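Sucrose 6(F)-phosphate phosphorylase (Thermoanaerobacterium thermosaccharolyticum DSM 571, PDB 6S9V) is a phosphorylase-type enzyme of the alpha-amylase family, built around a closed eight-stranded parallel TIM barrel. Local coordinates at residues I333-R337 with S366-C370; G338-S342 with G412-N416; Y232-D236 with K262-F268. All coordinates share one frame. Residues are numbered along the deposited sequence.

Interaction 1. Residues I333-R337 with S366-C370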
loop_
_atom_site.group_PDB
_atom_site.type_symbol
_atom_site.label_atom_id
_atom_site.label_comp_id
_atom_site.label_asym_id
_atom_site.label_seq_id
_atom_site.Cartn_x
_atom_site.Cartn_y
_atom_site.Cartn_z
ATOM N N ILE A 333 -3.042 -20.181 11.274
ATOM C CA ILE A 333 -2.465 -20.973 10.188
ATOM C C ILE A 333 -1.294 -20.235 9.553
ATOM O O ILE A 333 -0.257 -20.838 9.253
ATOM C CB ILE A 333 -3.542 -21.340 9.147
ATOM C CG1 ILE A 333 -4.511 -22.367 9.754
ATOM C CG2 ILE A 333 -2.893 -21.852 7.847
ATOM C CD1 ILE A 333 -5.728 -22.637 8.897
ATOM N N CYS A 334 -1.428 -18.922 9.342
ATOM C CA CYS A 334 -0.306 -18.164 8.793
ATOM C C CYS A 334 0.890 -18.183 9.743
ATOM O O CYS A 334 2.044 -18.308 9.306
ATOM C CB CYS A 334 -0.729 -16.723 8.496
ATOM S SG CYS A 334 -1.814 -16.570 7.060
ATOM N N VAL A 335 0.637 -18.058 11.044
ATOM C CA VAL A 335 1.733 -18.078 12.012
ATOM C C VAL A 335 2.400 -19.454 12.055
ATOM O O VAL A 335 3.620 -19.551 12.221
ATOM C CB VAL A 335 1.228 -17.623 13.390
ATOM C CG1 VAL A 335 2.288 -17.833 14.455
ATOM C CG2 VAL A 335 0.842 -16.139 13.327
ATOM N N GLN A 336 1.623 -20.535 11.931
ATOM C CA GLN A 336 2.246 -21.851 11.801
ATOM C C GLN A 336 3.106 -21.944 10.547
ATOM O O GLN A 336 4.053 -22.736 10.497
ATOM C CB GLN A 336 1.209 -22.968 11.780
ATOM C CG GLN A 336 0.656 -23.342 13.129
ATOM C CD GLN A 336 -0.441 -24.374 13.014
ATOM O OE1 GLN A 336 -0.888 -24.699 11.910
ATOM N NE2 GLN A 336 -0.789 -24.987 14.139
ATOM N N ARG A 337 2.799 -21.140 9.531
ATOM C CA ARG A 337 3.550 -21.124 8.286
ATOM C C ARG A 337 4.651 -20.075 8.298
ATOM O O ARG A 337 5.163 -19.718 7.229
ATOM C CB ARG A 337 2.604 -20.908 7.100
ATOM C CG ARG A 337 1.676 -22.097 6.903
ATOM C CD ARG A 337 0.543 -21.853 5.931
ATOM N NE ARG A 337 -0.337 -23.015 5.927
ATOM C CZ ARG A 337 -1.398 -23.169 5.144
ATOM N NH1 ARG A 337 -1.742 -22.226 4.275
ATOM N NH2 ARG A 337 -2.121 -24.276 5.237
ATOM N N SER A 366 4.387 -17.950 1.198
ATOM C CA SER A 366 4.535 -18.722 2.435
ATOM C C SER A 366 3.196 -18.885 3.152
ATOM O O SER A 366 2.931 -19.930 3.767
ATOM C CB SER A 366 5.542 -18.044 3.369
ATOM O OG SER A 366 6.875 -18.206 2.918
ATOM N N ALA A 367 2.344 -17.857 3.089
ATOM C CA ALA A 367 1.040 -17.928 3.739
ATOM C C ALA A 367 0.175 -19.029 3.145
ATOM O O ALA A 367 -0.654 -19.613 3.851
ATOM C CB ALA A 367 0.326 -16.581 3.630
ATOM N N LEU A 368 0.359 -19.335 1.863
ATOM C CA LEU A 368 -0.340 -20.425 1.196
ATOM C C LEU A 368 0.428 -21.742 1.265
ATOM O O LEU A 368 0.168 -22.651 0.468
ATOM C CB LEU A 368 -0.628 -20.057 -0.259
ATOM C CG LEU A 368 -1.645 -18.919 -0.374
ATOM C CD1 LEU A 368 -1.751 -18.426 -1.823
ATOM C CD2 LEU A 368 -3.003 -19.366 0.141
ATOM N N ASN A 369 1.366 -21.858 2.199
ATOM C CA ASN A 369 2.127 -23.092 2.394
ATOM C C ASN A 369 2.967 -23.433 1.166
ATOM O O ASN A 369 3.256 -24.603 0.891
ATOM C CB ASN A 369 1.184 -24.245 2.745
ATOM C CG ASN A 369 1.658 -25.044 3.942
ATOM O OD1 ASN A 369 2.765 -24.848 4.442
ATOM N ND2 ASN A 369 0.814 -25.952 4.404
ATOM N N CYS A 370 3.362 -22.404 0.416
ATOM C CA CYS A 370 4.187 -22.552 -0.783
ATOM C C CYS A 370 3.527 -23.458 -1.818
ATOM O O CYS A 370 4.202 -24.065 -2.654
ATOM C CB CYS A 370 5.591 -23.062 -0.435
ATOM S SG CYS A 370 6.447 -22.028 0.775
HETATM O O HOH W 1 5.043 -21.616 4.488
#
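Two helix ends face each other here, with backbones closest at Cys334 and Ala367, whose CA atoms lie 5.2 Å apart. Helix 324-336 ends just before Arg337, the first residue to leave helical angles (phi/psi -93/18°), and the short helix 364-367 ends in a Schellman motif with Asn369 as its C-prime residue: phi there is +63°, and Asn369 N bonds Ser366 O at 2.9 Å. Beside the closest backbone approach, Cys334 SG meets Ala367 CB at 4.0 Å; both side chains also touch Leu280 of helix 275-285, so this apolar spot is shared by three helices. Arg337 gives the largest single share of the buried surface, 110 of 261 Å². Its chi2 to chi4 angles are all near 180°, and this extended chain runs past Ser366 O, 3.5 Å from Arg337 CB, carrying the guanidinium to the turn that follows. Asn369 covers one face of that group, with Asn369 CG 3.5 Å from Arg337 NE, while water 1 joins the two backbones, donating to Ser366 O at 2.8 Å and weakly to Arg337 O at 3.3 Å. At the guanidinium edge, Arg337 NH1 donates to Ala367 O, the carbonyl of the last helical residue, at 2.9 Å with an N-H...O angle of 163°.

Interaction 2. Residues G338-S342 with G412-N416. With SO4 (sulfate ion), chain I.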
loop_
_atom_site.group_PDB
_atom_site.type_symbol
_atom_site.label_atom_id
_atom_site.label_comp_id
_atom_site.label_asym_id
_atom_site.label_seq_id
_atom_site.Cartn_x
_atom_site.Cartn_y
_atom_site.Cartn_z
ATOM N N GLY A 338 5.024 -19.589 9.489
ATOM C CA GLY A 338 6.168 -18.718 9.680
ATOM C C GLY A 338 5.850 -17.259 9.948
ATOM O O GLY A 338 6.774 -16.478 10.207
ATOM N N ALA A 339 4.586 -16.865 9.910
ATOM C CA ALA A 339 4.238 -15.460 10.070
ATOM C C ALA A 339 4.516 -14.956 11.486
ATOM O O ALA A 339 4.525 -15.720 12.456
ATOM C CB ALA A 339 2.762 -15.254 9.743
ATOM N N ASN A 340 4.753 -13.650 11.595
ATOM C CA ASN A 340 4.646 -12.918 12.853
ATOM C C ASN A 340 3.572 -11.848 12.689
ATOM O O ASN A 340 3.058 -11.615 11.589
ATOM C CB ASN A 340 5.982 -12.299 13.283
ATOM C CG ASN A 340 6.490 -11.253 12.312
ATOM O OD1 ASN A 340 6.113 -10.086 12.386
ATOM N ND2 ASN A 340 7.357 -11.666 11.396
ATOM N N LEU A 341 3.191 -11.227 13.798
ATOM C CA LEU A 341 2.006 -10.384 13.818
ATOM C C LEU A 341 2.333 -8.977 14.283
ATOM O O LEU A 341 3.130 -8.782 15.206
ATOM C CB LEU A 341 0.925 -10.959 14.732
ATOM C CG LEU A 341 0.509 -12.400 14.450
ATOM C CD1 LEU A 341 -0.532 -12.823 15.475
ATOM C CD2 LEU A 341 -0.010 -12.543 13.039
ATOM N N SER A 342 1.724 -8.003 13.619
ATOM C CA SER A 342 1.657 -6.642 14.116
ATOM C C SER A 342 0.335 -6.474 14.851
ATOM O O SER A 342 -0.731 -6.759 14.293
ATOM C CB SER A 342 1.771 -5.639 12.970
ATOM O OG SER A 342 3.094 -5.601 12.469
ATOM N N GLY A 412 9.777 -7.577 12.645
ATOM C CA GLY A 412 8.935 -8.599 12.060
ATOM C C GLY A 412 8.565 -8.332 10.618
ATOM O O GLY A 412 8.454 -9.271 9.824
ATOM N N ARG A 413 8.375 -7.061 10.246
ATOM C CA ARG A 413 7.927 -6.767 8.892
ATOM C C ARG A 413 9.002 -7.037 7.848
ATOM O O ARG A 413 8.678 -7.147 6.659
ATOM C CB ARG A 413 7.465 -5.313 8.763
ATOM C CG ARG A 413 6.141 -5.014 9.451
ATOM C CD ARG A 413 5.732 -3.565 9.234
ATOM N NE ARG A 413 4.612 -3.175 10.081
ATOM C CZ ARG A 413 4.743 -2.719 11.324
ATOM N NH1 ARG A 413 5.948 -2.596 11.870
ATOM N NH2 ARG A 413 3.668 -2.384 12.024
ATOM N N GLU A 414 10.265 -7.151 8.263
ATOM C CA GLU A 414 11.331 -7.504 7.333
ATOM C C GLU A 414 11.191 -8.925 6.798
ATOM O O GLU A 414 11.900 -9.279 5.849
ATOM C CB GLU A 414 12.694 -7.303 8.005
ATOM C CG GLU A 414 13.258 -5.880 7.841
ATOM C CD GLU A 414 13.807 -5.615 6.437
ATOM O OE1 GLU A 414 14.545 -6.484 5.919
ATOM O OE2 GLU A 414 13.499 -4.545 5.843
ATOM N N ILE A 415 10.279 -9.733 7.350
ATOM C CA ILE A 415 10.041 -11.080 6.834
ATOM C C ILE A 415 9.646 -11.036 5.370
ATOM O O ILE A 415 9.890 -11.986 4.616
ATOM C CB ILE A 415 8.959 -11.775 7.685
ATOM C CG1 ILE A 415 8.989 -13.289 7.483
ATOM C CG2 ILE A 415 7.567 -11.233 7.332
ATOM C CD1 ILE A 415 8.145 -14.037 8.496
ATOM N N ASN A 416 9.033 -9.932 4.947
ATOM C CA ASN A 416 8.452 -9.763 3.623
ATOM C C ASN A 416 9.139 -8.630 2.860
ATOM O O ASN A 416 8.541 -8.027 1.967
ATOM C CB ASN A 416 6.950 -9.500 3.770
ATOM C CG ASN A 416 6.208 -9.474 2.450
ATOM O OD1 ASN A 416 6.414 -10.320 1.582
ATOM N ND2 ASN A 416 5.329 -8.488 2.295
HETATM S S SO4 I . 7.867 -0.421 9.431
HETATM O O1 SO4 I . 7.489 0.595 10.406
HETATM O O2 SO4 I . 6.706 -0.747 8.607
HETATM O O3 SO4 I . 8.335 -1.614 10.130
HETATM O O4 SO4 I . 8.942 0.077 8.574
HETATM O O HOH W 2 2.709 -4.804 9.567
#
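A site holding a sulfate ion, probably from the crystallisation liquor, flanks this contact, in which the outermost strand 340-343 of a three-stranded antiparallel sheet meets the 3-10 segment 412-415. The direct link is Asn340 ND2 donating to Gly412 O (3.1 Å, 163°), a carbonyl that also accepts from Ile415 N at 3.1 Å within the 3-10 turn. Asn340 OD1 is hydrogen-bonded to Asn361 ND2 on the adjoining strand. Glycine suits position 412 sterically, since an ideal CB there would fall 2.1 Å from Asn340 OD1. Ile415 reaches the loop leading into the strand, placing Ile415 CD1 3.3 Å from Gly338 O and 3.8 Å from Asn340 ND2. Ser342 OG, also hydrogen-bonded to Asn361 ND2, lies over one face of the Arg413 guanidinium, but its 3.3 Å approach to Arg413 NH2 has poor hydrogen-bond geometry. Water 2 makes the connection instead, accepting from Ser342 OG at 3.0 Å and weakly from Arg413 NE at 2.6 Å. Arg413 NH1 reaches sulfate O3 in a weak bond of 3.1 Å; Lys173 and Arg417 also bind the ion, consistent with a positively charged pocket. The 3-10 segment is thus held to the strand by one direct bond and one water bridge whose Arg413 leg is weak.

Interaction 3. Residues Y232-D236 with K262-F268; sequences YEFLD and KLAERGF
Build 232-236 as regular alpha helix and 262-265 as the last turn of a second helix, with CA-CA separations of 9.1 Å for Tyr232-Leu263 and 8.7 Å for Leu235-Phe268. The second helix closes in a Schellman motif: Gly267, the C-prime residue, has phi/psi 93/18°, Phe268 N bonds Leu263 O at 2.9 Å and Gly267 N bonds Ala264 O at 3.0 Å. This reversal turns Phe268 (chi1 -65°) back toward the first helix.

Tyr232 (chi1 -88°, chi2 -76°) is the main projection. It enters a hollow formed by Lys262, Leu263, Arg266 and Phe268, with Tyr232 OH 3.5 Å from Lys262 CG and 3.4 Å from Leu263 CD2. Arg266 (chi1 m, chi2 and chi3 t) closes one face of the ring as a cation-pi partner, Arg266 CZ standing 4.2 Å from the Tyr232 centroid and 9° off the normal, and Arg266 CD 3.4 Å from Tyr232 CE1; Phe268 CE2 borders the ring edge, 3.9 Å from Tyr232 CE1. Phe268 in turn fits against Leu235 and Asp236, its CZ lying 3.7 Å from Leu235 CB and, near the ring plane, 3.4 Å from Asp236 OD1. Leu235 CD1 meets Leu263 CD2 at 3.7 Å, both leucines m,t. Beneath, Leu251 of strand 248-251 touches Leu235, Leu263 and Phe268. No hydrogen bond joins the two segments, though Lys239 of helix 230-244 donates to Gly267 O. Such interlocking of successive helices over the intervening strand is characteristic of the outer wall of a TIM barrel.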
loop_
_atom_site.group_PDB
_atom_site.type_symbol
_atom_site.label_atom_id
_atom_site.label_comp_id
_atom_site.label_asym_id
_atom_site.label_seq_id
_atom_site.Cartn_x
_atom_site.Cartn_y
_atom_site.Cartn_z
ATOM N N TYR A 232 -11.961 15.451 5.409
ATOM C CA TYR A 232 -12.419 15.609 4.030
ATOM C C TYR A 232 -12.059 16.976 3.461
ATOM O O TYR A 232 -11.885 17.116 2.243
ATOM C CB TYR A 232 -13.927 15.352 3.956
ATOM C CG TYR A 232 -14.232 13.889 3.747
ATOM C CD1 TYR A 232 -14.065 13.312 2.500
ATOM C CD2 TYR A 232 -14.654 13.078 4.791
ATOM C CE1 TYR A 232 -14.316 11.981 2.289
ATOM C CE2 TYR A 232 -14.912 11.732 4.586
ATOM C CZ TYR A 232 -14.742 11.193 3.327
ATOM O OH TYR A 232 -14.992 9.861 3.077
ATOM N N GLU A 233 -11.923 17.989 4.316
ATOM C CA GLU A 233 -11.464 19.291 3.850
ATOM C C GLU A 233 -10.028 19.215 3.338
ATOM O O GLU A 233 -9.685 19.842 2.325
ATOM C CB GLU A 233 -11.582 20.305 4.987
ATOM C CG GLU A 233 -12.988 20.426 5.556
ATOM C CD GLU A 233 -13.058 21.374 6.734
ATOM O OE1 GLU A 233 -12.514 22.492 6.630
ATOM O OE2 GLU A 233 -13.651 20.996 7.769
ATOM N N PHE A 234 -9.175 18.451 4.024
ATOM C CA PHE A 234 -7.817 18.234 3.542
ATOM C C PHE A 234 -7.808 17.386 2.275
ATOM O O PHE A 234 -7.098 17.696 1.314
ATOM C CB PHE A 234 -6.972 17.560 4.622
ATOM C CG PHE A 234 -5.591 17.189 4.159
ATOM C CD1 PHE A 234 -4.601 18.157 4.057
ATOM C CD2 PHE A 234 -5.289 15.887 3.802
ATOM C CE1 PHE A 234 -3.337 17.830 3.615
ATOM C CE2 PHE A 234 -4.022 15.554 3.368
ATOM C CZ PHE A 234 -3.041 16.531 3.278
ATOM N N LEU A 235 -8.567 16.286 2.270
ATOM C CA LEU A 235 -8.599 15.426 1.091
ATOM C C LEU A 235 -9.084 16.191 -0.132
ATOM O O LEU A 235 -8.495 16.084 -1.216
ATOM C CB LEU A 235 -9.487 14.213 1.352
ATOM C CG LEU A 235 -8.962 13.195 2.358
ATOM C CD1 LEU A 235 -10.023 12.146 2.655
ATOM C CD2 LEU A 235 -7.680 12.537 1.843
ATOM N N ASP A 236 -10.149 16.980 0.020
ATOM C CA ASP A 236 -10.657 17.741 -1.113
ATOM C C ASP A 236 -9.616 18.734 -1.604
ATOM O O ASP A 236 -9.396 18.864 -2.814
ATOM C CB ASP A 236 -11.945 18.480 -0.731
ATOM C CG ASP A 236 -13.110 17.538 -0.471
ATOM O OD1 ASP A 236 -13.038 16.358 -0.875
ATOM O OD2 ASP A 236 -14.108 17.985 0.136
ATOM N N LYS A 262 -16.980 4.864 1.842
ATOM C CA LYS A 262 -17.399 6.257 1.709
ATOM C C LYS A 262 -16.374 7.059 0.913
ATOM O O LYS A 262 -16.742 7.923 0.111
ATOM C CB LYS A 262 -17.623 6.860 3.093
ATOM C CG LYS A 262 -18.099 8.301 3.101
ATOM C CD LYS A 262 -18.548 8.679 4.510
ATOM C CE LYS A 262 -18.649 10.176 4.716
ATOM N NZ LYS A 262 -18.865 10.483 6.163
ATOM N N LEU A 263 -15.083 6.780 1.110
ATOM C CA LEU A 263 -14.051 7.424 0.305
ATOM C C LEU A 263 -14.261 7.148 -1.179
ATOM O O LEU A 263 -14.260 8.072 -2.004
ATOM C CB LEU A 263 -12.672 6.935 0.754
ATOM C CG LEU A 263 -12.180 7.539 2.062
ATOM C CD1 LEU A 263 -10.932 6.795 2.543
ATOM C CD2 LEU A 263 -11.908 9.013 1.908
ATOM N N ALA A 264 -14.446 5.872 -1.537
ATOM C CA ALA A 264 -14.728 5.514 -2.926
ATOM C C ALA A 264 -16.028 6.148 -3.409
ATOM O O ALA A 264 -16.103 6.647 -4.542
ATOM C CB ALA A 264 -14.796 3.988 -3.071
ATOM N N GLU A 265 -17.065 6.139 -2.568
ATOM C CA GLU A 265 -18.339 6.745 -2.952
ATOM C C GLU A 265 -18.179 8.236 -3.231
ATOM O O GLU A 265 -18.904 8.802 -4.063
ATOM C CB GLU A 265 -19.375 6.487 -1.851
ATOM C CG GLU A 265 -20.817 6.831 -2.218
ATOM C CD GLU A 265 -21.162 8.300 -2.020
ATOM O OE1 GLU A 265 -20.595 8.934 -1.102
ATOM O OE2 GLU A 265 -22.013 8.820 -2.777
ATOM N N ARG A 266 -17.251 8.890 -2.542
ATOM C CA ARG A 266 -16.984 10.306 -2.739
ATOM C C ARG A 266 -15.945 10.578 -3.816
ATOM O O ARG A 266 -15.584 11.744 -4.022
ATOM C CB ARG A 266 -16.557 10.935 -1.411
ATOM C CG ARG A 266 -17.716 11.019 -0.431
ATOM C CD ARG A 266 -17.357 11.739 0.847
ATOM N NE ARG A 266 -18.552 11.977 1.656
ATOM C CZ ARG A 266 -18.602 12.807 2.693
ATOM N NH1 ARG A 266 -17.525 13.489 3.052
ATOM N NH2 ARG A 266 -19.737 12.970 3.358
ATOM N N GLY A 267 -15.508 9.552 -4.545
ATOM C CA GLY A 267 -14.640 9.748 -5.690
ATOM C C GLY A 267 -13.155 9.654 -5.435
ATOM O O GLY A 267 -12.374 10.143 -6.264
ATOM N N PHE A 268 -12.735 9.064 -4.317
ATOM C CA PHE A 268 -11.326 8.863 -4.009
ATOM C C PHE A 268 -10.900 7.433 -4.325
ATOM O O PHE A 268 -11.627 6.477 -4.035
ATOM C CB PHE A 268 -11.032 9.168 -2.533
ATOM C CG PHE A 268 -11.238 10.611 -2.162
ATOM C CD1 PHE A 268 -10.239 11.548 -2.375
ATOM C CD2 PHE A 268 -12.426 11.026 -1.593
ATOM C CE1 PHE A 268 -10.432 12.875 -2.036
ATOM C CE2 PHE A 268 -12.623 12.351 -1.252
ATOM C CZ PHE A 268 -11.622 13.275 -1.478
#

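Interactions 1 and 2 adjoin in one region of the fold: their centres are 11 Å apart, and their segments alternate along the chain. Residues 333-337 run directly into 338-342, where Gly338 is the C-prime residue of a Schellman motif; Cys334 O lies 3.0 Å from Ala339 N, a probable hydrogen bond, and Val335 CG2 packs 3.7 Å from Leu341 CD2. Interaction 3 lies on the opposite side of the chain's centre, its centre 36 Å from that of interaction 1 and 32 Å from that of interaction 2, without touching either. In interaction 2 the Arg413 side chain lies about 5 Å from a bound BTB; in interaction 3 the Leu235 side chain is about 14 Å from a bound BTB.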